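Local coordinates for paenibacillus xanthan lyase (Paenibacillus, PDB 6F2P), which cleaves the terminal mannosyl–glucuronosyl linkage of xanthan side chains, as a polysaccharide lyase probably working by beta-elimination, at residues D7-K12 / S247-T252; W126-P131 / G168-W173; S199-Y204 / S235-L240; T298-I303 / K323-L328. All coordinates share one frame; numbering follows the deposited sequence.

Contact 1: residues D7-K12 / S247-T252; sequences DTLREK and SSWQVT
Leu9 and Trp249 illustrate how a single leucine on a helix can bridge to an indole in a loop: the two side chains cross obliquely, and the leucine arrives at the rim of the ring, near its plane. Its methyl CD1 stands 3.7 Å from CZ3 of Trp249 and just as close to CE3, so it faces the bond joining these two carbons. The second methyl, CD2, turns to the other end of the turn and lies 4.0 Å from CB of Ser247. With CG of Leu9 beside the backbone N (chi1 -68°) the fork of the side chain is directed outward from the helix, one prong for each partner.

The loop presents these partners as a compact turn. Residues 247-250 form a type I beta turn closed by Gln250 N and Ser247 O, and within it OG of Ser247 accepts from the backbone N of Trp249 at 2.8 Å, an ST turn. CB of Ser248 lies over the centre of one face of the indole, while the ring of Phe6 meets Trp249 with its plane turned by only about 20°. The contact thereby joins the first long helix, 4-18, to the connection between helices 229-244 and 256-267 in the alpha-helical N-terminal region of the lyase.

Away from the leucine, both terminal nitrogens of Arg10 converge on OD1 of Asp7: NH2, 2.9 Å from Asp7 OD1, meets its anti lone pair, and NH1, at 3.1 Å, comes from above the carboxylate plane. That oxygen also forms a salt bridge with Lys186, which probably favours a charged carboxylate.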
loop_
_atom_site.group_PDB
_atom_site.type_symbol
_atom_site.label_atom_id
_atom_site.label_comp_id
_atom_site.label_asym_id
_atom_site.label_seq_id
_atom_site.Cartn_x
_atom_site.Cartn_y
_atom_site.Cartn_z
ATOM N N ASP A 7 15.657 -20.856 -39.475
ATOM C CA ASP A 7 15.785 -22.288 -39.227
ATOM C C ASP A 7 16.278 -22.551 -37.815
ATOM O O ASP A 7 15.816 -23.476 -37.152
ATOM C CB ASP A 7 16.734 -22.959 -40.237
ATOM C CG ASP A 7 16.211 -22.899 -41.668
ATOM O OD1 ASP A 7 14.980 -23.017 -41.871
ATOM O OD2 ASP A 7 17.034 -22.718 -42.594
ATOM N N THR A 8 17.206 -21.723 -37.352
ATOM C CA THR A 8 17.807 -21.910 -36.039
ATOM C C THR A 8 16.800 -21.649 -34.931
ATOM O O THR A 8 16.705 -22.417 -33.965
ATOM C CB THR A 8 19.016 -20.989 -35.847
ATOM O OG1 THR A 8 20.035 -21.352 -36.779
ATOM C CG2 THR A 8 19.570 -21.148 -34.457
ATOM N N LEU A 9 16.051 -20.560 -35.084
ATOM C CA LEU A 9 15.025 -20.191 -34.121
ATOM C C LEU A 9 13.924 -21.241 -34.108
ATOM O O LEU A 9 13.540 -21.723 -33.042
ATOM C CB LEU A 9 14.442 -18.814 -34.440
ATOM C CG LEU A 9 15.380 -17.625 -34.247
ATOM C CD1 LEU A 9 14.667 -16.320 -34.583
ATOM C CD2 LEU A 9 15.905 -17.605 -32.824
ATOM N N ARG A 10 13.439 -21.605 -35.295
ATOM C CA ARG A 10 12.386 -22.609 -35.428
ATOM C C ARG A 10 12.765 -23.912 -34.728
ATOM O O ARG A 10 11.929 -24.545 -34.082
ATOM C CB ARG A 10 12.042 -22.872 -36.896
ATOM C CG ARG A 10 10.839 -23.800 -37.076
ATOM C CD ARG A 10 10.657 -24.285 -38.518
ATOM N NE ARG A 10 11.826 -25.029 -38.985
ATOM C CZ ARG A 10 12.680 -24.582 -39.905
ATOM N NH1 ARG A 10 13.724 -25.320 -40.255
ATOM N NH2 ARG A 10 12.491 -23.400 -40.476
ATOM N N GLU A 11 14.035 -24.290 -34.827
ATOM C CA GLU A 11 14.498 -25.528 -34.210
ATOM C C GLU A 11 14.558 -25.386 -32.706
ATOM O O GLU A 11 14.278 -26.331 -31.963
ATOM C CB GLU A 11 15.858 -25.928 -34.765
ATOM C CG GLU A 11 15.785 -26.450 -36.188
ATOM C CD GLU A 11 17.136 -26.507 -36.868
ATOM O OE1 GLU A 11 18.154 -26.176 -36.221
ATOM O OE2 GLU A 11 17.178 -26.882 -38.056
ATOM N N LYS A 12 14.926 -24.191 -32.262
ATOM C CA LYS A 12 14.948 -23.878 -30.843
ATOM C C LYS A 12 13.533 -23.974 -30.265
ATOM O O LYS A 12 13.329 -24.534 -29.188
ATOM C CB LYS A 12 15.503 -22.480 -30.645
ATOM C CG LYS A 12 15.908 -22.160 -29.232
ATOM C CD LYS A 12 16.083 -20.667 -29.123
ATOM C CE LYS A 12 16.855 -20.273 -27.891
ATOM N NZ LYS A 12 17.386 -18.891 -28.097
ATOM N N SER A 247 19.380 -13.547 -31.041
ATOM C CA SER A 247 19.047 -13.369 -32.451
ATOM C C SER A 247 18.944 -11.910 -32.848
ATOM O O SER A 247 18.943 -11.016 -32.008
ATOM C CB SER A 247 17.700 -14.011 -32.766
ATOM O OG SER A 247 16.682 -13.025 -32.718
ATOM N N SER A 248 18.805 -11.684 -34.148
ATOM C CA SER A 248 18.645 -10.344 -34.689
ATOM C C SER A 248 17.435 -9.639 -34.089
ATOM O O SER A 248 17.388 -8.418 -34.041
ATOM C CB SER A 248 18.498 -10.414 -36.208
ATOM O OG SER A 248 19.498 -11.237 -36.786
ATOM N N TRP A 249 16.455 -10.410 -33.630
ATOM C CA TRP A 249 15.216 -9.833 -33.115
ATOM C C TRP A 249 15.107 -10.003 -31.607
ATOM O O TRP A 249 14.019 -9.924 -31.042
ATOM C CB TRP A 249 13.999 -10.432 -33.837
ATOM C CG TRP A 249 14.191 -10.403 -35.327
ATOM C CD1 TRP A 249 14.040 -9.324 -36.161
ATOM C CD2 TRP A 249 14.627 -11.487 -36.153
ATOM N NE1 TRP A 249 14.341 -9.681 -37.456
ATOM C CE2 TRP A 249 14.706 -11.002 -37.476
ATOM C CE3 TRP A 249 14.951 -12.825 -35.902
ATOM C CZ2 TRP A 249 15.096 -11.808 -38.543
ATOM C CZ3 TRP A 249 15.341 -13.625 -36.963
ATOM C CH2 TRP A 249 15.409 -13.114 -38.267
ATOM N N GLN A 250 16.242 -10.216 -30.954
ATOM C CA GLN A 250 16.252 -10.354 -29.508
ATOM C C GLN A 250 15.726 -9.095 -28.841
ATOM O O GLN A 250 15.713 -8.010 -29.438
ATOM C CB GLN A 250 17.651 -10.635 -29.001
ATOM C CG GLN A 250 18.496 -9.401 -28.858
ATOM C CD GLN A 250 19.960 -9.742 -28.781
ATOM O OE1 GLN A 250 20.726 -9.402 -29.681
ATOM N NE2 GLN A 250 20.360 -10.432 -27.711
ATOM N N VAL A 251 15.283 -9.248 -27.598
ATOM C CA VAL A 251 14.674 -8.141 -26.896
ATOM C C VAL A 251 15.786 -7.224 -26.405
ATOM O O VAL A 251 16.707 -7.666 -25.705
ATOM C CB VAL A 251 13.806 -8.632 -25.727
ATOM C CG1 VAL A 251 13.114 -7.464 -25.044
ATOM C CG2 VAL A 251 12.777 -9.621 -26.230
ATOM N N THR A 252 15.709 -5.951 -26.781
ATOM C CA THR A 252 16.756 -5.002 -26.434
ATOM C C THR A 252 16.287 -3.944 -25.444
ATOM O O THR A 252 17.113 -3.271 -24.822
ATOM C CB THR A 252 17.316 -4.284 -27.681
ATOM O OG1 THR A 252 16.261 -3.580 -28.345
ATOM C CG2 THR A 252 17.938 -5.270 -28.637
#

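Contact 2: residues W126-P131 / G168-W173; sequences WQIGGP and GANRLW
Apolar contact between Ile128 and Trp173 carries most of this meeting of two helices. The isoleucine lies roughly perpendicular to the tryptophan, and both of its arms take part. CG2, placed anti to the backbone N of Ile128, comes within 3.6 Å of CB of Trp173, whereas CD1, at the end of the other arm, reaches the rim of the indole near its plane, 3.9 Å from CE3 of Trp173. The isoleucine thus packs on the root and the edge of the tryptophan. An alanine in place of Ile128 removes both arms that reach Trp173 and would probably leave a gap between the helices beside the tryptophan's CB and CE3.

Contacts between polar and apolar atoms are slighter. OD1 of Asn170 lies 4.1 Å from CD1 of Ile128, a touch rather than a bond, and no hydrogen bond joins the two segments. Over one face of the Trp173 indole, toward the rim, sits O of Ala169, one helical turn earlier.

Backbone geometry adds a third element. Helix 123-141 has a wider pi-type turn at 126-129 and is kinked at Pro131, whose nitrogen has no hydrogen to give to the preceding turn. The carbonyl of Gln127 instead receives a bond from NE2 of Gln161, a residue that belongs to a calcium site with Ser163 and Glu174. Pro131 meanwhile packs on helix 147-160. Packing of helices side by side in this way, here with helix 147-160 intervening in the chain, is the construction of the alpha/alpha toroid found in the N-terminal domain of polysaccharide lyase family 8.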
loop_
_atom_site.group_PDB
_atom_site.type_symbol
_atom_site.label_atom_id
_atom_site.label_comp_id
_atom_site.label_asym_id
_atom_site.label_seq_id
_atom_site.Cartn_x
_atom_site.Cartn_y
_atom_site.Cartn_z
ATOM N N TRP A 126 -10.207 -16.883 -33.173
ATOM C CA TRP A 126 -9.690 -16.584 -34.500
ATOM C C TRP A 126 -8.313 -15.932 -34.431
ATOM O O TRP A 126 -7.410 -16.276 -35.195
ATOM C CB TRP A 126 -10.674 -15.694 -35.267
ATOM C CG TRP A 126 -12.008 -16.363 -35.461
ATOM C CD1 TRP A 126 -13.148 -16.149 -34.742
ATOM C CD2 TRP A 126 -12.324 -17.385 -36.417
ATOM N NE1 TRP A 126 -14.156 -16.961 -35.199
ATOM C CE2 TRP A 126 -13.675 -17.732 -36.226
ATOM C CE3 TRP A 126 -11.598 -18.034 -37.422
ATOM C CZ2 TRP A 126 -14.315 -18.696 -37.002
ATOM C CZ3 TRP A 126 -12.239 -18.995 -38.195
ATOM C CH2 TRP A 126 -13.579 -19.315 -37.976
ATOM N N GLN A 127 -8.141 -15.013 -33.491
ATOM C CA GLN A 127 -6.948 -14.174 -33.484
ATOM C C GLN A 127 -5.826 -14.677 -32.577
ATOM O O GLN A 127 -4.672 -14.281 -32.732
ATOM C CB GLN A 127 -7.331 -12.740 -33.124
ATOM C CG GLN A 127 -8.447 -12.179 -33.994
ATOM C CD GLN A 127 -8.710 -10.709 -33.746
ATOM O OE1 GLN A 127 -9.807 -10.224 -33.984
ATOM N NE2 GLN A 127 -7.698 -9.991 -33.270
ATOM N N ILE A 128 -6.151 -15.552 -31.636
ATOM C CA ILE A 128 -5.161 -15.979 -30.663
ATOM C C ILE A 128 -5.127 -17.492 -30.463
ATOM O O ILE A 128 -4.107 -18.122 -30.721
ATOM C CB ILE A 128 -5.378 -15.277 -29.311
ATOM C CG1 ILE A 128 -5.122 -13.769 -29.463
ATOM C CG2 ILE A 128 -4.492 -15.898 -28.239
ATOM C CD1 ILE A 128 -5.438 -12.961 -28.241
ATOM N N GLY A 129 -6.244 -18.067 -30.016
ATOM C CA GLY A 129 -6.304 -19.483 -29.683
ATOM C C GLY A 129 -5.936 -20.389 -30.841
ATOM O O GLY A 129 -5.124 -21.312 -30.705
ATOM N N GLY A 130 -6.541 -20.112 -31.989
ATOM C CA GLY A 130 -6.275 -20.856 -33.201
ATOM C C GLY A 130 -4.867 -20.689 -33.738
ATOM O O GLY A 130 -4.150 -21.687 -33.902
ATOM N N PRO A 131 -4.464 -19.437 -34.031
ATOM C CA PRO A 131 -3.111 -19.188 -34.553
ATOM C C PRO A 131 -2.026 -19.764 -33.640
ATOM O O PRO A 131 -1.035 -20.325 -34.117
ATOM C CB PRO A 131 -3.033 -17.659 -34.582
ATOM C CG PRO A 131 -4.442 -17.226 -34.788
ATOM C CD PRO A 131 -5.267 -18.200 -33.980
ATOM N N GLY A 168 -2.535 -5.621 -22.141
ATOM C CA GLY A 168 -2.295 -6.729 -21.232
ATOM C C GLY A 168 -1.999 -8.064 -21.891
ATOM O O GLY A 168 -1.207 -8.139 -22.828
ATOM N N ALA A 169 -2.653 -9.117 -21.410
ATOM C CA ALA A 169 -2.389 -10.467 -21.903
ATOM C C ALA A 169 -2.770 -10.674 -23.384
ATOM O O ALA A 169 -2.141 -11.459 -24.091
ATOM C CB ALA A 169 -3.066 -11.494 -21.015
ATOM N N ASN A 170 -3.786 -9.972 -23.864
ATOM C CA ASN A 170 -4.107 -10.068 -25.279
ATOM C C ASN A 170 -2.958 -9.553 -26.118
ATOM O O ASN A 170 -2.652 -10.091 -27.189
ATOM C CB ASN A 170 -5.365 -9.275 -25.616
ATOM C CG ASN A 170 -6.604 -9.878 -25.021
ATOM O OD1 ASN A 170 -6.674 -11.091 -24.774
ATOM N ND2 ASN A 170 -7.604 -9.039 -24.795
ATOM N N ARG A 171 -2.332 -8.490 -25.624
ATOM C CA ARG A 171 -1.246 -7.865 -26.347
ATOM C C ARG A 171 -0.061 -8.809 -26.396
ATOM O O ARG A 171 0.614 -8.921 -27.420
ATOM C CB ARG A 171 -0.844 -6.565 -25.682
ATOM C CG ARG A 171 0.304 -5.872 -26.383
ATOM C CD ARG A 171 0.573 -4.497 -25.802
ATOM N NE ARG A 171 1.512 -3.788 -26.646
ATOM C CZ ARG A 171 1.157 -2.936 -27.601
ATOM N NH1 ARG A 171 2.091 -2.348 -28.339
ATOM N NH2 ARG A 171 -0.126 -2.667 -27.812
ATOM N N LEU A 172 0.181 -9.489 -25.281
ATOM C CA LEU A 172 1.244 -10.478 -25.211
ATOM C C LEU A 172 1.003 -11.570 -26.240
ATOM O O LEU A 172 1.891 -11.914 -27.027
ATOM C CB LEU A 172 1.307 -11.092 -23.817
ATOM C CG LEU A 172 2.232 -12.297 -23.684
ATOM C CD1 LEU A 172 3.645 -11.926 -24.088
ATOM C CD2 LEU A 172 2.204 -12.805 -22.258
ATOM N N TRP A 173 -0.213 -12.103 -26.235
ATOM C CA TRP A 173 -0.569 -13.185 -27.135
ATOM C C TRP A 173 -0.524 -12.747 -28.584
ATOM O O TRP A 173 -0.136 -13.524 -29.455
ATOM C CB TRP A 173 -1.943 -13.727 -26.789
ATOM C CG TRP A 173 -1.963 -14.314 -25.438
ATOM C CD1 TRP A 173 -0.933 -14.944 -24.808
ATOM C CD2 TRP A 173 -3.058 -14.310 -24.521
ATOM N NE1 TRP A 173 -1.319 -15.345 -23.555
ATOM C CE2 TRP A 173 -2.623 -14.968 -23.352
ATOM C CE3 TRP A 173 -4.372 -13.817 -24.576
ATOM C CZ2 TRP A 173 -3.456 -15.154 -22.244
ATOM C CZ3 TRP A 173 -5.200 -13.997 -23.469
ATOM C CH2 TRP A 173 -4.735 -14.660 -22.321
#

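Contact 3: residues S199-Y204 / S235-L240; sequences SALLPY and SGIADL
Ile237 projects from its helix between two consecutive leucines, Leu201 and Leu202, and so forms the denser part of this contact. Its terminal methyl CD1 lies 4.3 Å from CD1 of Leu201 and equally far from CD2 of Leu202. The fit is more extensive than two end atoms: CG2 of Ile237 also comes within 4.3 Å of CD2 of Leu202, which therefore touches both branches. Ile237 owes this reach to its extended chain, CD1 being anti to CA (chi2 169°). Leu202 is oriented differently from Leu201, since only its far end swings in toward the helix.

Around this point the packing is completed by Leu172 of helix 168-184 and Val259 of helix 256-267, both of which touch Ile237. The contact accordingly fixes the connection leaving helix 188-197 against a junction of three helices in the alpha-helical region of the enzyme.

The other side of the segment is looser. Ala200 and Pro203 are exposed, although Ala200 still touches Arg171 of helix 168-184, and the chain from Pro203 to Tyr204 moves away from helix 229-244. Leu202 N bonds to Ser199 O within the turn, while the hydroxyl of Ser199 reaches across to Asp253 in the connection before helix 256-267. On the helix, Asp239 makes a long, weak ion pair with Arg305, and its OD2 is hydrogen-bonded to a diol molecule probably left from crystallisation.

No hydrogen bond or charge crosses between the segments, so their association rests on burial of branched aliphatic groups, which imposes shape but little directional constraint.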
loop_
_atom_site.group_PDB
_atom_site.type_symbol
_atom_site.label_atom_id
_atom_site.label_comp_id
_atom_site.label_asym_id
_atom_site.label_seq_id
_atom_site.Cartn_x
_atom_site.Cartn_y
_atom_site.Cartn_z
ATOM N N SER A 199 6.944 -4.499 -25.455
ATOM C CA SER A 199 7.571 -3.370 -24.754
ATOM C C SER A 199 6.583 -2.608 -23.871
ATOM O O SER A 199 6.874 -2.314 -22.711
ATOM C CB SER A 199 8.270 -2.415 -25.728
ATOM O OG SER A 199 9.384 -3.043 -26.342
ATOM N N ALA A 200 5.401 -2.327 -24.404
ATOM C CA ALA A 200 4.388 -1.605 -23.645
ATOM C C ALA A 200 3.960 -2.325 -22.365
ATOM O O ALA A 200 3.346 -1.714 -21.502
ATOM C CB ALA A 200 3.182 -1.307 -24.519
ATOM N N LEU A 201 4.290 -3.611 -22.241
ATOM C CA LEU A 201 3.945 -4.400 -21.051
ATOM C C LEU A 201 5.022 -4.358 -19.973
ATOM O O LEU A 201 4.820 -4.842 -18.860
ATOM C CB LEU A 201 3.746 -5.872 -21.429
ATOM C CG LEU A 201 2.632 -6.253 -22.391
ATOM C CD1 LEU A 201 2.735 -7.731 -22.706
ATOM C CD2 LEU A 201 1.283 -5.921 -21.794
ATOM N N LEU A 202 6.181 -3.820 -20.322
ATOM C CA LEU A 202 7.340 -3.855 -19.433
ATOM C C LEU A 202 7.440 -2.801 -18.304
ATOM O O LEU A 202 7.894 -3.132 -17.215
ATOM C CB LEU A 202 8.631 -3.865 -20.258
ATOM C CG LEU A 202 8.809 -5.024 -21.247
ATOM C CD1 LEU A 202 10.137 -4.902 -21.965
ATOM C CD2 LEU A 202 8.708 -6.373 -20.555
ATOM N N PRO A 203 7.045 -1.535 -18.553
ATOM C CA PRO A 203 7.293 -0.528 -17.512
ATOM C C PRO A 203 6.520 -0.779 -16.225
ATOM O O PRO A 203 5.501 -1.467 -16.247
ATOM C CB PRO A 203 6.781 0.761 -18.150
ATOM C CG PRO A 203 6.848 0.518 -19.613
ATOM C CD PRO A 203 6.485 -0.917 -19.768
ATOM N N TYR A 204 7.018 -0.236 -15.116
ATOM C CA TYR A 204 6.282 -0.258 -13.857
ATOM C C TYR A 204 5.129 0.740 -13.922
ATOM O O TYR A 204 5.119 1.631 -14.773
ATOM C CB TYR A 204 7.200 0.073 -12.685
ATOM C CG TYR A 204 8.197 -1.018 -12.360
ATOM C CD1 TYR A 204 7.778 -2.208 -11.778
ATOM C CD2 TYR A 204 9.549 -0.864 -12.636
ATOM C CE1 TYR A 204 8.668 -3.212 -11.481
ATOM C CE2 TYR A 204 10.449 -1.864 -12.337
ATOM C CZ TYR A 204 9.997 -3.039 -11.759
ATOM O OH TYR A 204 10.870 -4.055 -11.447
ATOM N N SER A 235 4.926 -15.552 -17.997
ATOM C CA SER A 235 5.190 -16.749 -18.786
ATOM C C SER A 235 5.522 -16.423 -20.235
ATOM O O SER A 235 6.593 -16.780 -20.727
ATOM C CB SER A 235 3.996 -17.695 -18.744
ATOM O OG SER A 235 4.386 -18.982 -19.177
ATOM N N GLY A 236 4.602 -15.737 -20.908
ATOM C CA GLY A 236 4.780 -15.367 -22.301
ATOM C C GLY A 236 6.007 -14.511 -22.564
ATOM O O GLY A 236 6.720 -14.716 -23.551
ATOM N N ILE A 237 6.256 -13.547 -21.684
ATOM C CA ILE A 237 7.430 -12.689 -21.812
ATOM C C ILE A 237 8.743 -13.459 -21.602
ATOM O O ILE A 237 9.693 -13.309 -22.372
ATOM C CB ILE A 237 7.338 -11.463 -20.883
ATOM C CG1 ILE A 237 6.177 -10.572 -21.332
ATOM C CG2 ILE A 237 8.647 -10.692 -20.884
ATOM C CD1 ILE A 237 5.816 -9.492 -20.359
ATOM N N ALA A 238 8.786 -14.306 -20.583
ATOM C CA ALA A 238 9.972 -15.115 -20.363
ATOM C C ALA A 238 10.216 -16.040 -21.557
ATOM O O ALA A 238 11.359 -16.338 -21.891
ATOM C CB ALA A 238 9.850 -15.912 -19.075
ATOM N N ASP A 239 9.144 -16.488 -22.207
ATOM C CA ASP A 239 9.304 -17.379 -23.348
ATOM C C ASP A 239 9.780 -16.612 -24.570
ATOM O O ASP A 239 10.690 -17.060 -25.262
ATOM C CB ASP A 239 8.025 -18.168 -23.652
ATOM C CG ASP A 239 7.922 -19.448 -22.836
ATOM O OD1 ASP A 239 8.860 -19.752 -22.065
ATOM O OD2 ASP A 239 6.905 -20.161 -22.973
ATOM N N LEU A 240 9.181 -15.455 -24.825
ATOM C CA LEU A 240 9.608 -14.632 -25.951
ATOM C C LEU A 240 11.063 -14.204 -25.829
ATOM O O LEU A 240 11.811 -14.241 -26.806
ATOM C CB LEU A 240 8.730 -13.401 -26.092
ATOM C CG LEU A 240 7.705 -13.512 -27.214
ATOM C CD1 LEU A 240 7.097 -12.157 -27.477
ATOM C CD2 LEU A 240 8.355 -14.065 -28.472
#

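Contact 4: residues T298-I303 / K323-L328; sequences TVMASI and KYWLLL
The indole of Trp325 is met at its edge by Ile303, whose CD1 lies in the ring plane, 3.8 Å from CZ3 of Trp325; the isoleucine chain stands nearly square to that of the tryptophan. Met300 approaches the same ring obliquely, its CG 4.0 Å from CE3 of Trp325. The neighbouring flat group, Tyr324, is covered on one face, toward the rim, by CD1 of Leu328, four residues on.

Beyond the ring, Met300 is bent about its CG-SD bond (chi3 56°), which brings CE to the root of the tryptophan, 3.9 Å from Trp325 CB. The same methyl touches CD2 of Leu326 at 3.8 Å, the methionine and leucine running antiparallel alongside each other. Long side chains suit the spacing, for the segment axes stay 11.4 Å apart and run at 138°, roughly antiparallel. Behind the contact, Ser302 OG donates to Thr298 O at 2.9 Å, reaching it from the opposite face to Ser302 N.

Helices 292-307 and 312-328 form a helical hairpin packed among the other helices of the alpha-helical region: Thr298 and Ser302 pack on helix 229-244, Ala301 and Leu326 on helix 340-351, and Val299 and Trp325 on Ile271 of strand 271-272.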
loop_
_atom_site.group_PDB
_atom_site.type_symbol
_atom_site.label_atom_id
_atom_site.label_comp_id
_atom_site.label_asym_id
_atom_site.label_seq_id
_atom_site.Cartn_x
_atom_site.Cartn_y
_atom_site.Cartn_z
ATOM N N THR A 298 3.665 -22.778 -13.445
ATOM C CA THR A 298 3.973 -21.869 -14.547
ATOM C C THR A 298 5.038 -20.841 -14.139
ATOM O O THR A 298 5.873 -20.434 -14.954
ATOM C CB THR A 298 2.703 -21.146 -15.064
ATOM O OG1 THR A 298 3.061 -20.212 -16.090
ATOM C CG2 THR A 298 2.011 -20.390 -13.935
ATOM N N VAL A 299 5.020 -20.442 -12.870
ATOM C CA VAL A 299 5.977 -19.465 -12.380
ATOM C C VAL A 299 7.366 -20.084 -12.251
ATOM O O VAL A 299 8.367 -19.491 -12.676
ATOM C CB VAL A 299 5.549 -18.885 -11.026
ATOM C CG1 VAL A 299 6.598 -17.925 -10.527
ATOM C CG2 VAL A 299 4.207 -18.189 -11.149
ATOM N N MET A 300 7.425 -21.274 -11.654
ATOM C CA MET A 300 8.684 -22.010 -11.555
ATOM C C MET A 300 9.272 -22.230 -12.944
ATOM O O MET A 300 10.482 -22.119 -13.138
ATOM C CB MET A 300 8.483 -23.346 -10.841
ATOM C CG MET A 300 8.065 -23.190 -9.392
ATOM S SD MET A 300 7.626 -24.731 -8.561
ATOM C CE MET A 300 9.095 -25.723 -8.778
ATOM N N ALA A 301 8.400 -22.515 -13.909
ATOM C CA ALA A 301 8.823 -22.746 -15.286
ATOM C C ALA A 301 9.365 -21.466 -15.882
ATOM O O ALA A 301 10.369 -21.476 -16.589
ATOM C CB ALA A 301 7.663 -23.277 -16.131
ATOM N N SER A 302 8.694 -20.361 -15.591
ATOM C CA SER A 302 9.111 -19.066 -16.103
ATOM C C SER A 302 10.460 -18.666 -15.530
ATOM O O SER A 302 11.272 -18.043 -16.220
ATOM C CB SER A 302 8.067 -18.003 -15.770
ATOM O OG SER A 302 6.875 -18.195 -16.515
ATOM N N ILE A 303 10.695 -19.029 -14.270
ATOM C CA ILE A 303 11.939 -18.669 -13.597
ATOM C C ILE A 303 13.118 -19.435 -14.199
ATOM O O ILE A 303 14.206 -18.877 -14.401
ATOM C CB ILE A 303 11.847 -18.879 -12.068
ATOM C CG1 ILE A 303 10.880 -17.860 -11.461
ATOM C CG2 ILE A 303 13.209 -18.711 -11.428
ATOM C CD1 ILE A 303 10.599 -18.062 -9.984
ATOM N N LYS A 323 15.537 -24.813 -7.363
ATOM C CA LYS A 323 16.029 -26.077 -6.825
ATOM C C LYS A 323 15.381 -26.381 -5.485
ATOM O O LYS A 323 14.874 -27.485 -5.276
ATOM C CB LYS A 323 17.551 -26.082 -6.678
ATOM C CG LYS A 323 18.112 -27.444 -6.270
ATOM C CD LYS A 323 19.580 -27.585 -6.630
ATOM C CE LYS A 323 20.063 -29.011 -6.402
ATOM N NZ LYS A 323 21.470 -29.226 -6.856
ATOM N N TYR A 324 15.402 -25.391 -4.593
ATOM C CA TYR A 324 14.765 -25.471 -3.279
ATOM C C TYR A 324 13.347 -26.003 -3.378
ATOM O O TYR A 324 12.988 -26.961 -2.693
ATOM C CB TYR A 324 14.744 -24.088 -2.613
ATOM C CG TYR A 324 14.045 -24.038 -1.265
ATOM C CD1 TYR A 324 14.573 -24.698 -0.161
ATOM C CD2 TYR A 324 12.872 -23.316 -1.091
ATOM C CE1 TYR A 324 13.945 -24.650 1.079
ATOM C CE2 TYR A 324 12.236 -23.261 0.146
ATOM C CZ TYR A 324 12.781 -23.929 1.229
ATOM O OH TYR A 324 12.166 -23.890 2.466
ATOM N N TRP A 325 12.552 -25.384 -4.246
ATOM C CA TRP A 325 11.163 -25.776 -4.417
ATOM C C TRP A 325 11.001 -27.166 -5.036
ATOM O O TRP A 325 10.044 -27.880 -4.730
ATOM C CB TRP A 325 10.424 -24.747 -5.270
ATOM C CG TRP A 325 10.298 -23.395 -4.627
ATOM C CD1 TRP A 325 10.098 -23.125 -3.298
ATOM C CD2 TRP A 325 10.366 -22.122 -5.290
ATOM N NE1 TRP A 325 10.031 -21.762 -3.099
ATOM C CE2 TRP A 325 10.197 -21.127 -4.304
ATOM C CE3 TRP A 325 10.555 -21.728 -6.622
ATOM C CZ2 TRP A 325 10.207 -19.767 -4.611
ATOM C CZ3 TRP A 325 10.569 -20.380 -6.924
ATOM C CH2 TRP A 325 10.395 -19.415 -5.927
ATOM N N LEU A 326 11.918 -27.549 -5.919
ATOM C CA LEU A 326 11.806 -28.838 -6.603
ATOM C C LEU A 326 12.129 -29.967 -5.644
ATOM O O LEU A 326 11.508 -31.026 -5.687
ATOM C CB LEU A 326 12.738 -28.905 -7.804
ATOM C CG LEU A 326 12.314 -28.128 -9.044
ATOM C CD1 LEU A 326 13.456 -28.063 -10.047
ATOM C CD2 LEU A 326 11.100 -28.793 -9.657
ATOM N N LEU A 327 13.101 -29.725 -4.770
ATOM C CA LEU A 327 13.496 -30.695 -3.754
ATOM C C LEU A 327 12.369 -30.940 -2.748
ATOM O O LEU A 327 12.273 -32.012 -2.143
ATOM C CB LEU A 327 14.754 -30.200 -3.030
ATOM C CG LEU A 327 16.023 -30.171 -3.881
ATOM C CD1 LEU A 327 17.087 -29.347 -3.206
ATOM C CD2 LEU A 327 16.525 -31.581 -4.136
ATOM N N LEU A 328 11.522 -29.934 -2.567
ATOM C CA LEU A 328 10.410 -30.051 -1.642
ATOM C C LEU A 328 9.267 -30.796 -2.291
ATOM O O LEU A 328 8.432 -31.370 -1.599
ATOM C CB LEU A 328 9.943 -28.670 -1.187
ATOM C CG LEU A 328 10.926 -27.933 -0.279
ATOM C CD1 LEU A 328 10.481 -26.508 -0.048
ATOM C CD2 LEU A 328 11.058 -28.654 1.035
#

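Overall arrangement
Helix 229-244 ties the series together. Contacts 2 and 3 touch, their centres about 14 Å apart: Leu172 CD2 lies 3.6 Å from Gly236 CA, and Leu172 CB 3.8 Å from Leu201 CD1. Contact 3 in turn meets contact 4 on another side of that helix, where Ala238 CB is 3.8 Å from Ser302 O. Contact 1 touches none of the others, yet along the chain it closes a loop that encloses contacts 2 and 3. Calcium ions lie about 7 Å from the side chain of Ile128 and about 8 Å from that of Met300. Diol molecules near Trp249 and Trp173 probably come from the crystallisation liquor and do not by themselves locate an active site.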